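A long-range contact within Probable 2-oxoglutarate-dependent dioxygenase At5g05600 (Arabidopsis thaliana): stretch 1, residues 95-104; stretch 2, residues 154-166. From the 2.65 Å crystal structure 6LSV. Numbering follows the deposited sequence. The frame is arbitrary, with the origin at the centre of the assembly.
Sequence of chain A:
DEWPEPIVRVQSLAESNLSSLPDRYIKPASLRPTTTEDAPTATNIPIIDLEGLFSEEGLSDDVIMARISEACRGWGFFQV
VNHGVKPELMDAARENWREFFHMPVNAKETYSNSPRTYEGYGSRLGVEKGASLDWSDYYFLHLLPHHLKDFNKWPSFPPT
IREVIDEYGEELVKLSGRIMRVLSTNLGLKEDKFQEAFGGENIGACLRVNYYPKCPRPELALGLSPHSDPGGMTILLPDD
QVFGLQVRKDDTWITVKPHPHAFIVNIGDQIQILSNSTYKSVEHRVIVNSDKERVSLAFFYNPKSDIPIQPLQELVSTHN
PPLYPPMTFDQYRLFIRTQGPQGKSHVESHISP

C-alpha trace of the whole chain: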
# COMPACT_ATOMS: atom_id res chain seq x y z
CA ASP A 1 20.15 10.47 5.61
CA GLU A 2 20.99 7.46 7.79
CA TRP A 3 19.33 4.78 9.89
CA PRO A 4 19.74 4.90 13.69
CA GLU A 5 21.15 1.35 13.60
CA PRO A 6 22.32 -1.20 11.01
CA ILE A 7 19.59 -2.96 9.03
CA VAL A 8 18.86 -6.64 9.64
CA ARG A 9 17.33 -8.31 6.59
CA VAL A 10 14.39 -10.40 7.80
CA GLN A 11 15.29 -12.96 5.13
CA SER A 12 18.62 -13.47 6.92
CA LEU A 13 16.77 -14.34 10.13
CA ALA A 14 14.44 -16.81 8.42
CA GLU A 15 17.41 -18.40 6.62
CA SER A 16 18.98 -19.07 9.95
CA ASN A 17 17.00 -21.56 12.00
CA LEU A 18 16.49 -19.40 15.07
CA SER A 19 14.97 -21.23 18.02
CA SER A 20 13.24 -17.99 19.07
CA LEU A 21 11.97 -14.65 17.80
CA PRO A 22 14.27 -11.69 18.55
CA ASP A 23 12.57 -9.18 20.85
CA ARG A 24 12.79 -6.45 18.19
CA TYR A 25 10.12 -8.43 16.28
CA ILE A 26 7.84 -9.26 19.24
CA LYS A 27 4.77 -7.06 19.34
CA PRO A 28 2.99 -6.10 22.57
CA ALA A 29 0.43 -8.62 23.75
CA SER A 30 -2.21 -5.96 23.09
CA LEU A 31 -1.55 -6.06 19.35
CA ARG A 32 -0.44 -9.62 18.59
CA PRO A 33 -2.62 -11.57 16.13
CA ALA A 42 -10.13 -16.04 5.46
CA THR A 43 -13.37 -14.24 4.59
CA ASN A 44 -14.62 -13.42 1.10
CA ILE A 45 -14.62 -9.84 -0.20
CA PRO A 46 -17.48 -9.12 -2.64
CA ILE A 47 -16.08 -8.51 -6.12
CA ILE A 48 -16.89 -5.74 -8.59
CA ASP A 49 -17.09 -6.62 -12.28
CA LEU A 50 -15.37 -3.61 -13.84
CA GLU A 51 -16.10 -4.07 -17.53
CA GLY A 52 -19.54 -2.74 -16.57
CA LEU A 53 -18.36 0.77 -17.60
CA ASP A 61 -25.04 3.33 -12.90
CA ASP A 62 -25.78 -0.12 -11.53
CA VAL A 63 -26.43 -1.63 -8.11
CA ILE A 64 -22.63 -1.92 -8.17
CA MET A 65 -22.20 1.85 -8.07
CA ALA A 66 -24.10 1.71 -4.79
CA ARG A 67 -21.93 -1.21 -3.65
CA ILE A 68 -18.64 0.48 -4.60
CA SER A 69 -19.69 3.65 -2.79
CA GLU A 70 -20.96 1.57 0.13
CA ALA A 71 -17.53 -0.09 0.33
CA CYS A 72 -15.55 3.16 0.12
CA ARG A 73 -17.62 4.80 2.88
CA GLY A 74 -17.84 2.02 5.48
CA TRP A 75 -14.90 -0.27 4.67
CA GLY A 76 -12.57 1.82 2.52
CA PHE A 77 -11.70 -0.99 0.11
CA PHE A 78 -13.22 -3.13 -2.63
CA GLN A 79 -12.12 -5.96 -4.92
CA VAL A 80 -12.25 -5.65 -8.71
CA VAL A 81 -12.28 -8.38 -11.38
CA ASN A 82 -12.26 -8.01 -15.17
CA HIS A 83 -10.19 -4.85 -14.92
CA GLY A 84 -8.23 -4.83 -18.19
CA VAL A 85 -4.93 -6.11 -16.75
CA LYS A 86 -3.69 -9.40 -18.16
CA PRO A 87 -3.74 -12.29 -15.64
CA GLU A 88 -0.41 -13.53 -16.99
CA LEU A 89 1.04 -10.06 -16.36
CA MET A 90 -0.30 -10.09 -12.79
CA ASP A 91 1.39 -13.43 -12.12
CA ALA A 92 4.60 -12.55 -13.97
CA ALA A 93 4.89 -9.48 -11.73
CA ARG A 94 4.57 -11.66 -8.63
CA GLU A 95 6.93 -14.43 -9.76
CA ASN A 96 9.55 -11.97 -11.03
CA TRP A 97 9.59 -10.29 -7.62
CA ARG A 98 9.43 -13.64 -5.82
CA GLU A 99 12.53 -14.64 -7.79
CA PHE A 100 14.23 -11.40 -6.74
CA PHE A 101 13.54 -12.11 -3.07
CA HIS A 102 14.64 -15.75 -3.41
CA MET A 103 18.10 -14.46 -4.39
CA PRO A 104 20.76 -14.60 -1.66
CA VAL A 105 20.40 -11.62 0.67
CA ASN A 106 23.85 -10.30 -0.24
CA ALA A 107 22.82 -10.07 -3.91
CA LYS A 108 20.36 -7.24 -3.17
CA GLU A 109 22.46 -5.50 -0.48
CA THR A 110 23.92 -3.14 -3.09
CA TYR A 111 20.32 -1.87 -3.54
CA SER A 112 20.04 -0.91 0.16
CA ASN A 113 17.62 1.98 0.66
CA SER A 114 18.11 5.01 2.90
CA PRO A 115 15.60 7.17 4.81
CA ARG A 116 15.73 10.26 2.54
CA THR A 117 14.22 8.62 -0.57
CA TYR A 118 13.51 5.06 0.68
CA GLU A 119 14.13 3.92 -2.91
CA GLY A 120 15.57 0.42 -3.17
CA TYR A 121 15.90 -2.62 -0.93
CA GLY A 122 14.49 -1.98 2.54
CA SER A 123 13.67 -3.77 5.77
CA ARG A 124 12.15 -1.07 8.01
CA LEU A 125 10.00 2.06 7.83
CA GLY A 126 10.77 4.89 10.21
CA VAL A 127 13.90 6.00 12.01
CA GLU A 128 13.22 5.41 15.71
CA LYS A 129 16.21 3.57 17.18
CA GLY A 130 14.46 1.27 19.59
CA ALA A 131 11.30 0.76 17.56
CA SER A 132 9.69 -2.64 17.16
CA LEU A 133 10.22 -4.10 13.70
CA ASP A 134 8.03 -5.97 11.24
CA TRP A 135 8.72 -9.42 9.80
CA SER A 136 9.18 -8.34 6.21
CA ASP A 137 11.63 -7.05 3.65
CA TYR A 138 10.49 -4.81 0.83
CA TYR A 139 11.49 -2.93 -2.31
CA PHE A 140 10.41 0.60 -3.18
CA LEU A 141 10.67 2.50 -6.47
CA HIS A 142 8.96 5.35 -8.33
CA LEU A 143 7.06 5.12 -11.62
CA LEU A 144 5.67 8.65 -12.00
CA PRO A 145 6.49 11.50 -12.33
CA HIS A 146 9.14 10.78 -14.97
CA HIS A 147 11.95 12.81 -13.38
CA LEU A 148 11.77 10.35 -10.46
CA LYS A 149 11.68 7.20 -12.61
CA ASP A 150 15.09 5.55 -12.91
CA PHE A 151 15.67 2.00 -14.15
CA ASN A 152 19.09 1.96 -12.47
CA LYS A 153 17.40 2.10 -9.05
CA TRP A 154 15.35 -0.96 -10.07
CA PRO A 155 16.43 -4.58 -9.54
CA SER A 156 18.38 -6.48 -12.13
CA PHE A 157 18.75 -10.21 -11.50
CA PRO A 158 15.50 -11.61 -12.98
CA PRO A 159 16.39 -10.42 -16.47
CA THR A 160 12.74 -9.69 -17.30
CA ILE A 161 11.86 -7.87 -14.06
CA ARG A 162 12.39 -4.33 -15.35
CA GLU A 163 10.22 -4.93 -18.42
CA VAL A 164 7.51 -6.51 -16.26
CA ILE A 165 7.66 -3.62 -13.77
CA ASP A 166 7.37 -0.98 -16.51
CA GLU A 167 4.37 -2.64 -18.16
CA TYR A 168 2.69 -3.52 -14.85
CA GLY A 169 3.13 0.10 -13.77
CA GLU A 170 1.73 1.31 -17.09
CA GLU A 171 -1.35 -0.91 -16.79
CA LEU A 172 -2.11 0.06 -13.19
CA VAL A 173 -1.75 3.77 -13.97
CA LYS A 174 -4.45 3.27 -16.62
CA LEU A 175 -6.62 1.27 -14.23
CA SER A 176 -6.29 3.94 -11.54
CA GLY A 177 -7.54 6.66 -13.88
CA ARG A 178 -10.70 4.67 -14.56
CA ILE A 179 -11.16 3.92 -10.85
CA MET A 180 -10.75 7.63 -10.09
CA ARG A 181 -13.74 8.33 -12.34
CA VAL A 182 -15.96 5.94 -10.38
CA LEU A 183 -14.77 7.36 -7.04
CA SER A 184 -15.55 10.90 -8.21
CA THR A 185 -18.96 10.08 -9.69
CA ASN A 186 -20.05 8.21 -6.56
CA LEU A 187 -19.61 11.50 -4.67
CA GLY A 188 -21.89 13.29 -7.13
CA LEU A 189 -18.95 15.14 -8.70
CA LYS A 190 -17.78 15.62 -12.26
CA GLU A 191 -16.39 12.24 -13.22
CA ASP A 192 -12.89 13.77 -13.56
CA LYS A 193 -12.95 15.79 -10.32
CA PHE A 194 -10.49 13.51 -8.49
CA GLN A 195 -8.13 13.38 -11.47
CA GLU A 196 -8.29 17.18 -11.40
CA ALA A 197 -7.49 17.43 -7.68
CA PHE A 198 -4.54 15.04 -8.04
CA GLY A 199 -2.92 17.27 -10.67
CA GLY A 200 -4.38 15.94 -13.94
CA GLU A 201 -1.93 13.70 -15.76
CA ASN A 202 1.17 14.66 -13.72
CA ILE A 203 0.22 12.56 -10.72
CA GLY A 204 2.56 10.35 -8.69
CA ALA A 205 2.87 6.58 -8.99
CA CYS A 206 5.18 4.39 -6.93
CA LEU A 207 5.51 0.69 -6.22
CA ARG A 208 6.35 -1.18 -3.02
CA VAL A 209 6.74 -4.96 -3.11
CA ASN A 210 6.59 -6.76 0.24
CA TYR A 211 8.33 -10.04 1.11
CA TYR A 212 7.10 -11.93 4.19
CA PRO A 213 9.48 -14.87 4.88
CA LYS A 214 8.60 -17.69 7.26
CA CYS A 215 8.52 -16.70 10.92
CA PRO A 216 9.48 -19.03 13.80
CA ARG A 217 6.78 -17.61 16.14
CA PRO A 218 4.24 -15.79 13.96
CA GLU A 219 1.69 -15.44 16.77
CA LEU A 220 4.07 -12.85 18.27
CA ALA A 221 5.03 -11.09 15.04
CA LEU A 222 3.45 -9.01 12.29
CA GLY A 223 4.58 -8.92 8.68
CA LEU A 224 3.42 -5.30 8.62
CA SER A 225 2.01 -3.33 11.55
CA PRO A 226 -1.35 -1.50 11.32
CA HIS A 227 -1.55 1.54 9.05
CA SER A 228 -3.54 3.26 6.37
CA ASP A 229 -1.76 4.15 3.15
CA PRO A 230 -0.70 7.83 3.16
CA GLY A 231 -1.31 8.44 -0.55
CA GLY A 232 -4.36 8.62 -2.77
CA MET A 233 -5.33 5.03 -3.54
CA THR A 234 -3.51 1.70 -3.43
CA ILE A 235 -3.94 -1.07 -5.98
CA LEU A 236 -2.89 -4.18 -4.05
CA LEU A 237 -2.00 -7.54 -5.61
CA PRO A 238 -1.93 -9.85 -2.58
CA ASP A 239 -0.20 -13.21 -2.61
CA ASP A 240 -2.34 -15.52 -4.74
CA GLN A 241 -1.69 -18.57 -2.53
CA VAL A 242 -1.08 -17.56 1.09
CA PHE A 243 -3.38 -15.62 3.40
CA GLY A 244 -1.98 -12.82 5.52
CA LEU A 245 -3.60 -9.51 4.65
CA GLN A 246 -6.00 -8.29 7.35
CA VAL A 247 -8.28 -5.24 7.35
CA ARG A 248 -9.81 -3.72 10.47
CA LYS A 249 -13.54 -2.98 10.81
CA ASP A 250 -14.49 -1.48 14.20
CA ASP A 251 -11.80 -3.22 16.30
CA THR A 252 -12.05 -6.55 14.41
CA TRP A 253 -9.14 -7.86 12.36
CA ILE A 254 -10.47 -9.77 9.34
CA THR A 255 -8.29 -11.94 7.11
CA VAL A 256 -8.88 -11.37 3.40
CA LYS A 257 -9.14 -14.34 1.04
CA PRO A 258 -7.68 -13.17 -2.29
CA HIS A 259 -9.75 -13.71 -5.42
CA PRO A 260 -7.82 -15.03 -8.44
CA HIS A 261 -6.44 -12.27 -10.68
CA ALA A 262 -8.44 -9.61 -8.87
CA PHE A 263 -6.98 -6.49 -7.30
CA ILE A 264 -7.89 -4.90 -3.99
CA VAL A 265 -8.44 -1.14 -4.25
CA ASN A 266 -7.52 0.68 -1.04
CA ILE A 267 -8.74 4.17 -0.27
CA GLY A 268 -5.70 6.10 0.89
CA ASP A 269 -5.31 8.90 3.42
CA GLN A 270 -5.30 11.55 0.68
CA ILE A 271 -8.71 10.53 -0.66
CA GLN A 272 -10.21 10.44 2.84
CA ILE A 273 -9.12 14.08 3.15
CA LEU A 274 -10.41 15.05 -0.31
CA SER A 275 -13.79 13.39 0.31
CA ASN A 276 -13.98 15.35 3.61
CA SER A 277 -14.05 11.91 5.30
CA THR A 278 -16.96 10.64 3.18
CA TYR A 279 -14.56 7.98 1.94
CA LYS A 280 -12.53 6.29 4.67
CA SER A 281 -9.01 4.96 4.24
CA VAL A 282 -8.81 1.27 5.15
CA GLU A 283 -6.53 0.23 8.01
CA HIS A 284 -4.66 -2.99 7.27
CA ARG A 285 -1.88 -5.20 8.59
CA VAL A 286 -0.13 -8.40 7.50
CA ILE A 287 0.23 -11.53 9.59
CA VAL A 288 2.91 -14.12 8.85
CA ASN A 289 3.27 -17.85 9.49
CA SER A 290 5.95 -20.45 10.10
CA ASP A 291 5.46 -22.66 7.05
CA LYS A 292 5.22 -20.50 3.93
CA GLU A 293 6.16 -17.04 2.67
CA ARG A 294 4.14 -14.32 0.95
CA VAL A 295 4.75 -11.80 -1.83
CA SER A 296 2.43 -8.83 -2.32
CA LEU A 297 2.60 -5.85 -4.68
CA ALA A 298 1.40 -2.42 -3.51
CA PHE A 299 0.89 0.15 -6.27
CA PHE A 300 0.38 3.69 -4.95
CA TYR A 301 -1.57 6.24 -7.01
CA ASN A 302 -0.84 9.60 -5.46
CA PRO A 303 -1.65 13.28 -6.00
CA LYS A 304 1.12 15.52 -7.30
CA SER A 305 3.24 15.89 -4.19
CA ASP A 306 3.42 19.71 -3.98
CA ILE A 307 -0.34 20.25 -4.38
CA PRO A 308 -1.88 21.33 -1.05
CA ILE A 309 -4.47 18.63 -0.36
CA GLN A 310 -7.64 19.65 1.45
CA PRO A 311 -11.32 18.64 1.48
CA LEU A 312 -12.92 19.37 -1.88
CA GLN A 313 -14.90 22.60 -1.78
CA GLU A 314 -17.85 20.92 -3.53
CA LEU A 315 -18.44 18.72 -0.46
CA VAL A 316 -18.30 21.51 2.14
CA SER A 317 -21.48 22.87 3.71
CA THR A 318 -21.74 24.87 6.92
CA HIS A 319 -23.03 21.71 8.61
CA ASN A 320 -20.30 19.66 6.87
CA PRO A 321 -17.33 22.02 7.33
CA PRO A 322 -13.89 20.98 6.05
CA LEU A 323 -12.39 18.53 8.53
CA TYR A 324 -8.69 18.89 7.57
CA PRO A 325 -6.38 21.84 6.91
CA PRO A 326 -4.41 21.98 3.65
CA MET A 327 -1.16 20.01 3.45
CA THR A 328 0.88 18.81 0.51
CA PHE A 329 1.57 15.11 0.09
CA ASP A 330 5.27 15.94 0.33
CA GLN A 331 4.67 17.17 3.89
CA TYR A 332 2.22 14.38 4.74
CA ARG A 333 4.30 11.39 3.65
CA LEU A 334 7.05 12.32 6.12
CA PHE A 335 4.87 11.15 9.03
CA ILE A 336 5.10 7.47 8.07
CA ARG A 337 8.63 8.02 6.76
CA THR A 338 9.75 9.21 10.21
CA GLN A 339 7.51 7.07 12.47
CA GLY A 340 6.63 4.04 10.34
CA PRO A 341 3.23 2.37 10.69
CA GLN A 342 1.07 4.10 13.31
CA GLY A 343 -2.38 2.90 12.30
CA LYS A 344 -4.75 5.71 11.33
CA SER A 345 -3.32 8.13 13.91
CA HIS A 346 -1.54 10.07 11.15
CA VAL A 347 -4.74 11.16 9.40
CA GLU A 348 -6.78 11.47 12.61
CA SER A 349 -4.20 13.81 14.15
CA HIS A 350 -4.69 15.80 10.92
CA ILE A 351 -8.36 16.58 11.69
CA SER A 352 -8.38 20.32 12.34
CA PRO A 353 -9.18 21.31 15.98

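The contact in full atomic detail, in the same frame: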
# COMPACT_ATOMS: atom_id res chain seq x y z
N GLU A 95 5.87 -13.43 -9.71
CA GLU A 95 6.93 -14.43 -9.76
C GLU A 95 8.29 -13.81 -10.08
O GLU A 95 9.32 -14.32 -9.64
CB GLU A 95 6.58 -15.53 -10.76
CG GLU A 95 5.35 -16.33 -10.37
CD GLU A 95 5.37 -16.78 -8.92
OE1 GLU A 95 6.37 -17.38 -8.49
OE2 GLU A 95 4.38 -16.51 -8.20
N ASN A 96 8.31 -12.72 -10.85
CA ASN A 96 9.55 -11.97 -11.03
C ASN A 96 10.06 -11.44 -9.69
O ASN A 96 11.24 -11.59 -9.36
CB ASN A 96 9.34 -10.83 -12.01
CG ASN A 96 9.66 -11.22 -13.44
OD1 ASN A 96 10.70 -10.85 -13.98
ND2 ASN A 96 8.76 -11.99 -14.06
N TRP A 97 9.18 -10.81 -8.91
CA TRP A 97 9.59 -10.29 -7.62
C TRP A 97 9.91 -11.41 -6.64
O TRP A 97 10.87 -11.32 -5.87
CB TRP A 97 8.51 -9.36 -7.05
CG TRP A 97 8.58 -7.98 -7.63
CD1 TRP A 97 7.74 -7.43 -8.56
CD2 TRP A 97 9.56 -6.98 -7.33
NE1 TRP A 97 8.13 -6.15 -8.85
CE2 TRP A 97 9.25 -5.85 -8.11
CE3 TRP A 97 10.67 -6.93 -6.48
CZ2 TRP A 97 10.00 -4.68 -8.06
CZ3 TRP A 97 11.41 -5.77 -6.43
CH2 TRP A 97 11.08 -4.66 -7.22
N ARG A 98 9.11 -12.49 -6.66
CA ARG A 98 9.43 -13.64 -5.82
C ARG A 98 10.83 -14.17 -6.13
O ARG A 98 11.58 -14.53 -5.21
CB ARG A 98 8.39 -14.74 -6.01
CG ARG A 98 8.58 -15.91 -5.06
CD ARG A 98 7.83 -17.15 -5.52
NE ARG A 98 6.41 -16.90 -5.77
CZ ARG A 98 5.50 -16.68 -4.82
NH1 ARG A 98 5.87 -16.65 -3.54
NH2 ARG A 98 4.23 -16.47 -5.15
N GLU A 99 11.19 -14.21 -7.41
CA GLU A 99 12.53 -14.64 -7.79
C GLU A 99 13.59 -13.68 -7.26
O GLU A 99 14.66 -14.11 -6.81
CB GLU A 99 12.63 -14.77 -9.31
CG GLU A 99 14.03 -14.97 -9.86
CD GLU A 99 14.64 -16.31 -9.47
OE1 GLU A 99 14.28 -17.33 -10.10
OE2 GLU A 99 15.47 -16.34 -8.53
N PHE A 100 13.30 -12.38 -7.29
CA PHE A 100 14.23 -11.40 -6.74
C PHE A 100 14.47 -11.64 -5.26
O PHE A 100 15.61 -11.61 -4.78
CB PHE A 100 13.69 -9.98 -6.97
CG PHE A 100 14.49 -8.91 -6.28
CD1 PHE A 100 15.68 -8.46 -6.83
CD2 PHE A 100 14.05 -8.36 -5.09
CE1 PHE A 100 16.42 -7.48 -6.20
CE2 PHE A 100 14.79 -7.37 -4.46
CZ PHE A 100 15.97 -6.93 -5.01
N PHE A 101 13.40 -11.91 -4.50
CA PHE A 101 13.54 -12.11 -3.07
C PHE A 101 14.06 -13.50 -2.71
O PHE A 101 14.51 -13.70 -1.58
CB PHE A 101 12.20 -11.86 -2.38
CG PHE A 101 11.84 -10.41 -2.26
CD1 PHE A 101 12.54 -9.58 -1.40
CD2 PHE A 101 10.82 -9.87 -3.03
CE1 PHE A 101 12.23 -8.23 -1.30
CE2 PHE A 101 10.49 -8.52 -2.93
CZ PHE A 101 11.20 -7.70 -2.06
N HIS A 102 14.02 -14.45 -3.64
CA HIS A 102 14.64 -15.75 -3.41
C HIS A 102 16.14 -15.74 -3.65
O HIS A 102 16.82 -16.70 -3.26
CB HIS A 102 13.98 -16.82 -4.28
CG HIS A 102 12.63 -17.24 -3.79
ND1 HIS A 102 11.84 -18.14 -4.46
CD2 HIS A 102 11.93 -16.87 -2.69
CE1 HIS A 102 10.71 -18.32 -3.79
NE2 HIS A 102 10.74 -17.56 -2.71
N MET A 103 16.67 -14.69 -4.28
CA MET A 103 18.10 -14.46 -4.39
C MET A 103 18.75 -14.47 -3.02
O MET A 103 18.09 -14.19 -2.01
CB MET A 103 18.38 -13.12 -5.06
CG MET A 103 18.52 -13.16 -6.56
SD MET A 103 19.63 -11.84 -7.07
CE MET A 103 18.67 -10.40 -6.62
N PRO A 104 20.04 -14.79 -2.93
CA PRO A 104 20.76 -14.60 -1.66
C PRO A 104 20.67 -13.15 -1.21
O PRO A 104 20.67 -12.23 -2.03
CB PRO A 104 22.19 -15.00 -2.00
CG PRO A 104 22.05 -15.96 -3.15
CD PRO A 104 20.87 -15.47 -3.94
N TRP A 154 16.18 0.23 -10.04
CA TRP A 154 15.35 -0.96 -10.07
C TRP A 154 16.22 -2.20 -9.97
O TRP A 154 17.43 -2.15 -10.18
CB TRP A 154 14.54 -1.01 -11.37
CG TRP A 154 13.53 0.09 -11.51
CD1 TRP A 154 13.42 1.22 -10.74
CD2 TRP A 154 12.47 0.16 -12.47
NE1 TRP A 154 12.37 1.99 -11.17
CE2 TRP A 154 11.77 1.36 -12.23
CE3 TRP A 154 12.06 -0.67 -13.51
CZ2 TRP A 154 10.67 1.74 -13.00
CZ3 TRP A 154 10.97 -0.29 -14.28
CH2 TRP A 154 10.29 0.91 -14.01
N PRO A 155 15.63 -3.35 -9.61
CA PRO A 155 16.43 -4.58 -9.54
C PRO A 155 16.97 -5.00 -10.89
O PRO A 155 16.71 -4.37 -11.92
CB PRO A 155 15.45 -5.62 -9.00
CG PRO A 155 14.40 -4.84 -8.34
CD PRO A 155 14.27 -3.57 -9.12
N SER A 156 17.71 -6.10 -10.90
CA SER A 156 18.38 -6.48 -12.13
C SER A 156 18.39 -7.98 -12.38
O SER A 156 18.34 -8.41 -13.54
CB SER A 156 19.80 -5.94 -12.12
OG SER A 156 20.44 -6.03 -13.39
N PHE A 157 18.46 -8.80 -11.31
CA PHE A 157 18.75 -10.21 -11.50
C PHE A 157 17.74 -10.95 -12.38
O PHE A 157 18.15 -11.57 -13.37
CB PHE A 157 18.90 -10.95 -10.18
CG PHE A 157 18.78 -12.44 -10.32
CD1 PHE A 157 19.78 -13.17 -10.96
CD2 PHE A 157 17.64 -13.12 -9.89
CE1 PHE A 157 19.67 -14.54 -11.13
CE2 PHE A 157 17.53 -14.49 -10.06
CZ PHE A 157 18.54 -15.19 -10.68
N PRO A 158 16.44 -10.99 -12.05
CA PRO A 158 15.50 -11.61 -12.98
C PRO A 158 15.47 -10.80 -14.26
O PRO A 158 14.94 -9.68 -14.27
CB PRO A 158 14.15 -11.55 -12.24
CG PRO A 158 14.50 -11.22 -10.82
CD PRO A 158 15.72 -10.36 -10.93
N PRO A 159 16.08 -11.30 -15.33
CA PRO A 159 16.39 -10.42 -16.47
C PRO A 159 15.17 -9.75 -17.07
O PRO A 159 15.31 -8.74 -17.76
CB PRO A 159 17.07 -11.37 -17.47
CG PRO A 159 17.58 -12.50 -16.60
CD PRO A 159 16.49 -12.69 -15.59
N THR A 160 13.97 -10.27 -16.79
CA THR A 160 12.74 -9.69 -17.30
C THR A 160 12.10 -8.69 -16.34
O THR A 160 11.14 -8.02 -16.74
CB THR A 160 11.73 -10.80 -17.60
OG1 THR A 160 11.66 -11.69 -16.48
CG2 THR A 160 12.16 -11.58 -18.83
N ILE A 161 12.61 -8.56 -15.11
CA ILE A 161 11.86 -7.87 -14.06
C ILE A 161 11.60 -6.42 -14.43
O ILE A 161 10.50 -5.90 -14.19
CB ILE A 161 12.58 -8.00 -12.70
CG1 ILE A 161 11.64 -7.59 -11.56
CG2 ILE A 161 13.87 -7.18 -12.65
CD1 ILE A 161 12.20 -7.84 -10.18
N ARG A 162 12.57 -5.75 -15.05
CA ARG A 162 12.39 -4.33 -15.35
C ARG A 162 11.36 -4.11 -16.45
O ARG A 162 10.66 -3.09 -16.45
CB ARG A 162 13.72 -3.70 -15.73
CG ARG A 162 14.73 -3.74 -14.61
CD ARG A 162 15.91 -2.86 -14.92
NE ARG A 162 16.88 -2.87 -13.83
CZ ARG A 162 18.03 -2.21 -13.86
NH1 ARG A 162 18.35 -1.48 -14.92
NH2 ARG A 162 18.85 -2.27 -12.82
N GLU A 163 11.25 -5.05 -17.40
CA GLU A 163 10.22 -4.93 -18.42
C GLU A 163 8.85 -5.27 -17.86
O GLU A 163 7.84 -4.69 -18.29
CB GLU A 163 10.56 -5.83 -19.60
CG GLU A 163 11.82 -5.41 -20.34
CD GLU A 163 12.21 -6.37 -21.44
OE1 GLU A 163 12.39 -7.57 -21.16
OE2 GLU A 163 12.35 -5.92 -22.60
N VAL A 164 8.78 -6.18 -16.89
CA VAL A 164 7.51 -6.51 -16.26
C VAL A 164 7.06 -5.39 -15.32
O VAL A 164 5.87 -5.11 -15.21
CB VAL A 164 7.61 -7.86 -15.52
CG1 VAL A 164 6.27 -8.23 -14.92
CG2 VAL A 164 8.07 -8.95 -16.48
N ILE A 165 8.01 -4.75 -14.64
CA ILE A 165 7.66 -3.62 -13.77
C ILE A 165 7.09 -2.47 -14.60
O ILE A 165 6.05 -1.90 -14.28
CB ILE A 165 8.89 -3.16 -12.96
CG1 ILE A 165 9.27 -4.20 -11.90
CG2 ILE A 165 8.60 -1.83 -12.28
CD1 ILE A 165 10.69 -4.01 -11.39
N ASP A 166 7.78 -2.13 -15.70
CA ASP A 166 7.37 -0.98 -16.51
C ASP A 166 5.98 -1.18 -17.10
O ASP A 166 5.16 -0.26 -17.12
CB ASP A 166 8.39 -0.73 -17.62
CG ASP A 166 8.49 0.73 -17.99
OD1 ASP A 166 8.49 1.58 -17.07
OD2 ASP A 166 8.56 1.04 -19.20

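How do the two backbones approach each other? Stretch 1 continues a helix that begins earlier in the chain, while stretch 2 arrives as a proline-rich loop that passes through a type I turn, Pro158 to Ile161, into a second helix. The two helix axes run at 137° to each other and come no nearer than 10.1 Å, and side chains meet between them. The nearest pair of CA atoms across the stretches is Asn96 CA and Ile161 CA, 5.6 Å apart.

What does Asn96 contribute at this point? Its CA-to-CB bond points toward stretch 2, and Thr160 OG1 donates a hydrogen bond to Asn96 OD1 at 2.8 Å, the one hydrogen bond between the stretches. Ile161 N also lies 3.2 Å from Asn96 OD1, but the angle is poor; that amide instead closes the turn by bonding to Pro158 O at 2.7 Å.

How can Trp97 take part when its CA-to-CB bond points away? The long indole brings its end back to stretch 2. Ile161 CD1 sits over one face, 4.0 Å from the centroid of the Trp97 six-membered ring, a CH-pi contact. Beyond it, Trp97 CZ2 meets Ile165 CD1 at 3.5 Å and Trp97 CH2 meets Pro155 CG at 3.5 Å, burying apolar surface.

What continues the contact from Glu99 onward? Glu99 OE2 approaches the edge of the Phe157 ring, 3.2 Å from Phe157 CE2, where the carboxylate faces the weakly positive ring hydrogens. Phe100 offers a ring face to Pro155, whose CG lies 4.2 Å from the ring centroid, while Phe100 CB packs 4.1 Å from Pro158 CG. Past the helix, Met103 SD touches Phe157 CB at 3.3 Å and lies obliquely to the aromatic ring, a sulfur-aromatic contact.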